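Local coordinates for glycosyl hydrolase, family 31/fibronectin type III domain protein (Clostridium perfringens, PDB 4UAP) that binds N-acetylgalactosamine through a family 32 carbohydrate-binding module, a calcium-containing beta-sandwich that probably directs the parent glycoside hydrolase to galactose-type sugars, at residues Q14-S17 against G18-L21; S133-D136 against K137-A141. All coordinates share one frame; numbering follows the deposited sequence.

Contact 1 (Q14-S17 against G18-L21)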
loop_
_atom_site.group_PDB
_atom_site.type_symbol
_atom_site.label_atom_id
_atom_site.label_comp_id
_atom_site.label_asym_id
_atom_site.label_seq_id
_atom_site.Cartn_x
_atom_site.Cartn_y
_atom_site.Cartn_z
ATOM N N GLN A 14 2.669 -2.585 -13.585
ATOM C CA GLN A 14 3.690 -3.142 -12.681
ATOM C C GLN A 14 3.212 -4.373 -11.917
ATOM O O GLN A 14 3.996 -5.027 -11.231
ATOM C CB GLN A 14 4.137 -2.104 -11.653
ATOM C CG GLN A 14 4.633 -0.809 -12.231
ATOM C CD GLN A 14 5.838 -1.006 -13.102
ATOM O OE1 GLN A 14 6.924 -1.318 -12.618
ATOM N NE2 GLN A 14 5.656 -0.829 -14.399
ATOM N N LEU A 15 1.927 -4.675 -12.030
ATOM C CA LEU A 15 1.281 -5.577 -11.092
ATOM C C LEU A 15 0.910 -6.895 -11.724
ATOM O O LEU A 15 0.678 -6.979 -12.931
ATOM C CB LEU A 15 0.023 -4.923 -10.509
ATOM C CG LEU A 15 0.264 -3.568 -9.849
ATOM C CD1 LEU A 15 -1.054 -3.006 -9.289
ATOM C CD2 LEU A 15 1.331 -3.694 -8.774
ATOM N N GLN A 16 0.843 -7.923 -10.888
ATOM C CA GLN A 16 0.489 -9.258 -11.341
ATOM C C GLN A 16 -0.979 -9.308 -11.732
ATOM O O GLN A 16 -1.837 -8.751 -11.040
ATOM C CB GLN A 16 0.778 -10.291 -10.246
ATOM C CG GLN A 16 0.381 -11.723 -10.611
ATOM C CD GLN A 16 1.135 -12.245 -11.818
ATOM O OE1 GLN A 16 2.263 -11.820 -12.099
ATOM N NE2 GLN A 16 0.515 -13.166 -12.545
ATOM N N SER A 17 -1.267 -9.989 -12.837
ATOM C CA SER A 17 -2.641 -10.127 -13.316
ATOM C C SER A 17 -3.575 -10.644 -12.223
ATOM O O SER A 17 -3.279 -11.635 -11.564
ATOM C CB SER A 17 -2.676 -11.068 -14.528
ATOM O OG SER A 17 -3.999 -11.229 -15.005
ATOM N N GLY A 18 -4.710 -9.981 -12.028
ATOM C CA GLY A 18 -5.660 -10.429 -11.025
ATOM C C GLY A 18 -5.326 -9.976 -9.613
ATOM O O GLY A 18 -6.079 -10.236 -8.678
ATOM N N MET A 19 -4.200 -9.284 -9.472
ATOM C CA MET A 19 -3.700 -8.826 -8.179
ATOM C C MET A 19 -3.383 -7.336 -8.265
ATOM O O MET A 19 -2.307 -6.889 -7.867
ATOM C CB MET A 19 -2.455 -9.636 -7.766
ATOM C CG MET A 19 -2.649 -11.161 -7.876
ATOM S SD MET A 19 -1.262 -12.174 -7.262
ATOM C CE MET A 19 -1.481 -11.986 -5.508
ATOM N N GLY A 20 -4.332 -6.565 -8.796
ATOM C CA GLY A 20 -4.108 -5.153 -9.056
ATOM C C GLY A 20 -4.496 -4.222 -7.916
ATOM O O GLY A 20 -4.727 -4.660 -6.792
ATOM N N LEU A 21 -4.568 -2.931 -8.227
ATOM C CA LEU A 21 -4.815 -1.880 -7.237
ATOM C C LEU A 21 -6.098 -2.085 -6.439
ATOM O O LEU A 21 -6.174 -1.713 -5.277
ATOM C CB LEU A 21 -4.864 -0.513 -7.938
ATOM C CG LEU A 21 -3.548 -0.062 -8.582
ATOM C CD1 LEU A 21 -3.741 1.207 -9.421
ATOM C CD2 LEU A 21 -2.505 0.156 -7.518
#
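Gln16 and Met19 meet at the two ends of a tight reversal of the chain, joined by a backbone bond from Met19 N to Gln16 O of 2.9 Å. On one side of this bond the two side chains cross at a slant, Met19 SD resting 3.8 Å from Gln16 CG. The Gln16 chain, with CG anti to the backbone N (chi1 178°), runs past the sulfur and bends at chi2, carrying its amide beyond the turn, where OE1 accepts from Trp41 N. Gln16 to Met19 form a type II beta turn with Ser17 and Gly18 at its corners. Gly18 takes the third position of the turn with a positive phi (82°), the conformation usual for glycine at that corner of a type II turn. Past the turn the chain doubles back under Leu15, whose CD1 lies 3.7 Å from Gly20 CA and 3.9 Å from Leu21 CD2. Both leucines also touch Met37 and Phe55, which extends this apolar patch toward strands 37-38 and 55-61. Further out, Met19 packs on Arg36 and Trp41, residues of the N-acetylgalactosamine pocket, and its side chain comes within about 6 Å of the bound sugar.

Contact 2 (S133-D136 against K137-A141)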
loop_
_atom_site.group_PDB
_atom_site.type_symbol
_atom_site.label_atom_id
_atom_site.label_comp_id
_atom_site.label_asym_id
_atom_site.label_seq_id
_atom_site.Cartn_x
_atom_site.Cartn_y
_atom_site.Cartn_z
ATOM N N SER A 133 11.130 -3.998 -0.484
ATOM C CA SER A 133 10.501 -5.202 0.052
ATOM C C SER A 133 11.565 -6.039 0.771
ATOM O O SER A 133 12.737 -5.676 0.785
ATOM C CB SER A 133 9.850 -6.022 -1.054
ATOM O OG SER A 133 10.840 -6.715 -1.796
ATOM N N HIS A 134 11.158 -7.154 1.364
ATOM C CA HIS A 134 12.107 -8.038 2.032
ATOM C C HIS A 134 12.837 -8.971 1.083
ATOM O O HIS A 134 13.591 -9.833 1.527
ATOM C CB HIS A 134 11.398 -8.860 3.107
ATOM C CG HIS A 134 11.051 -8.060 4.320
ATOM N ND1 HIS A 134 9.849 -7.402 4.455
ATOM C CD2 HIS A 134 11.773 -7.764 5.428
ATOM C CE1 HIS A 134 9.833 -6.752 5.607
ATOM N NE2 HIS A 134 10.987 -6.958 6.216
ATOM N N LYS A 135 12.624 -8.808 -0.218
ATOM C CA LYS A 135 13.225 -9.731 -1.182
ATOM C C LYS A 135 14.116 -8.987 -2.150
ATOM O O LYS A 135 15.333 -9.129 -2.108
ATOM C CB LYS A 135 12.143 -10.509 -1.942
ATOM C CG LYS A 135 12.677 -11.673 -2.769
ATOM C CD LYS A 135 11.539 -12.356 -3.496
ATOM C CE LYS A 135 12.046 -13.482 -4.395
ATOM N NZ LYS A 135 10.899 -14.174 -5.064
ATOM N N ASP A 136 13.505 -8.185 -3.018
ATOM C CA ASP A 136 14.250 -7.419 -4.012
ATOM C C ASP A 136 13.347 -6.361 -4.626
ATOM O O ASP A 136 12.149 -6.323 -4.345
ATOM C CB ASP A 136 14.823 -8.326 -5.110
ATOM C CG ASP A 136 13.748 -9.154 -5.827
ATOM O OD1 ASP A 136 12.729 -8.587 -6.294
ATOM O OD2 ASP A 136 13.927 -10.389 -5.932
ATOM N N LYS A 137 13.917 -5.522 -5.486
ATOM C CA LYS A 137 13.185 -4.378 -6.016
ATOM C C LYS A 137 12.138 -4.772 -7.059
ATOM O O LYS A 137 11.414 -3.915 -7.559
ATOM C CB LYS A 137 14.159 -3.358 -6.616
ATOM C CG LYS A 137 14.755 -3.792 -7.957
ATOM C CD LYS A 137 15.462 -2.619 -8.655
ATOM C CE LYS A 137 15.800 -2.947 -10.107
ATOM N NZ LYS A 137 16.717 -4.122 -10.232
ATOM N N ASN A 138 12.052 -6.056 -7.399
ATOM C CA ASN A 138 11.018 -6.499 -8.336
ATOM C C ASN A 138 9.896 -7.266 -7.645
ATOM O O ASN A 138 9.103 -7.939 -8.306
ATOM C CB ASN A 138 11.614 -7.374 -9.445
ATOM C CG ASN A 138 12.680 -6.657 -10.249
ATOM O OD1 ASN A 138 13.804 -7.127 -10.342
ATOM N ND2 ASN A 138 12.329 -5.512 -10.837
ATOM N N THR A 139 9.813 -7.148 -6.323
ATOM C CA THR A 139 8.857 -7.931 -5.555
ATOM C C THR A 139 8.153 -7.074 -4.502
ATOM O O THR A 139 8.784 -6.264 -3.823
ATOM C CB THR A 139 9.564 -9.135 -4.867
ATOM O OG1 THR A 139 10.295 -9.888 -5.849
ATOM C CG2 THR A 139 8.558 -10.048 -4.178
ATOM N N LEU A 140 6.845 -7.260 -4.364
ATOM C CA LEU A 140 6.058 -6.521 -3.379
ATOM C C LEU A 140 4.695 -7.165 -3.224
ATOM O O LEU A 140 4.039 -7.467 -4.222
ATOM C CB LEU A 140 5.881 -5.053 -3.804
ATOM C CG LEU A 140 5.042 -4.208 -2.839
ATOM C CD1 LEU A 140 5.805 -3.983 -1.528
ATOM C CD2 LEU A 140 4.635 -2.896 -3.476
ATOM N N ALA A 141 4.263 -7.356 -1.981
ATOM C CA ALA A 141 2.927 -7.861 -1.702
ATOM C C ALA A 141 2.296 -7.040 -0.591
ATOM O O ALA A 141 2.880 -6.878 0.479
ATOM C CB ALA A 141 2.969 -9.343 -1.315
HETATM O O HOH W 1 10.088 -12.313 -6.868
#
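Asp136, the first residue of a type I turn, folds its carboxylate over the turn it opens and takes two hydrogen bonds on a single oxygen, OD1. Its CG is folded between the backbone N and the carbonyl carbon (chi1 57°), which brings OD1 over the N-H of Asn138 and the hydroxyl of Thr139. Asn138 N approaches Asp136 OD1 at 2.8 Å from the anti side, 21° out of the carboxylate plane, an Asx turn overlapping the type I turn. Thr139 OG1, the second donor, also lies 2.8 Å from Asp136 OD1 but comes from above that plane. Thr139 presents this hydroxyl by placing OG1 beside its backbone N and anti to its carbonyl carbon (chi1 -53°), which leaves CG2 to face Lys135. These side-chain bonds reinforce the type I beta turn from Asp136 to Thr139, whose own backbone bond, Thr139 N to Asp136 O, is longer at 3.2 Å. Just upstream, an ST turn is formed where Ser133 OG accepts from Lys135 N at 3.2 Å along a nearly straight N-H. The Lys135 chain is extended throughout and crosses Thr139 obliquely, its CD lying 3.8 Å from Thr139 CG2. Its ammonium then gives a hydrogen bond to a water, which donates in turn to Thr139 OG1 over 2.6 Å. The hydroxyl is therefore held from two directions, as acceptor from the water and donor to Asp136. The Asn138 amide bonds through ND2 to Gly51 O, while Thr139 packs on Ala85 of the sugar pocket and the Lys135 side chain lies about 4 Å from the bound N-acetylgalactosamine.

From the N terminus, strand 6-9 leads into the long loop in which contact 1 closes its reversal, before the chain enters strand 37-38. Contact 2 comes much later, in the loop between strands 125-133 and 141-149, and thus on the connection from one sheet of the sandwich to the other. The two are in series, neither nested nor crossed, with centres about 14 Å apart and nearest atoms about 6 Å apart. Both loops pack against strand 37-38, contact 2 through Leu140 on Met37. Both also approach the bound N-acetylgalactosamine, consistent with a binding site built from inter-strand loops.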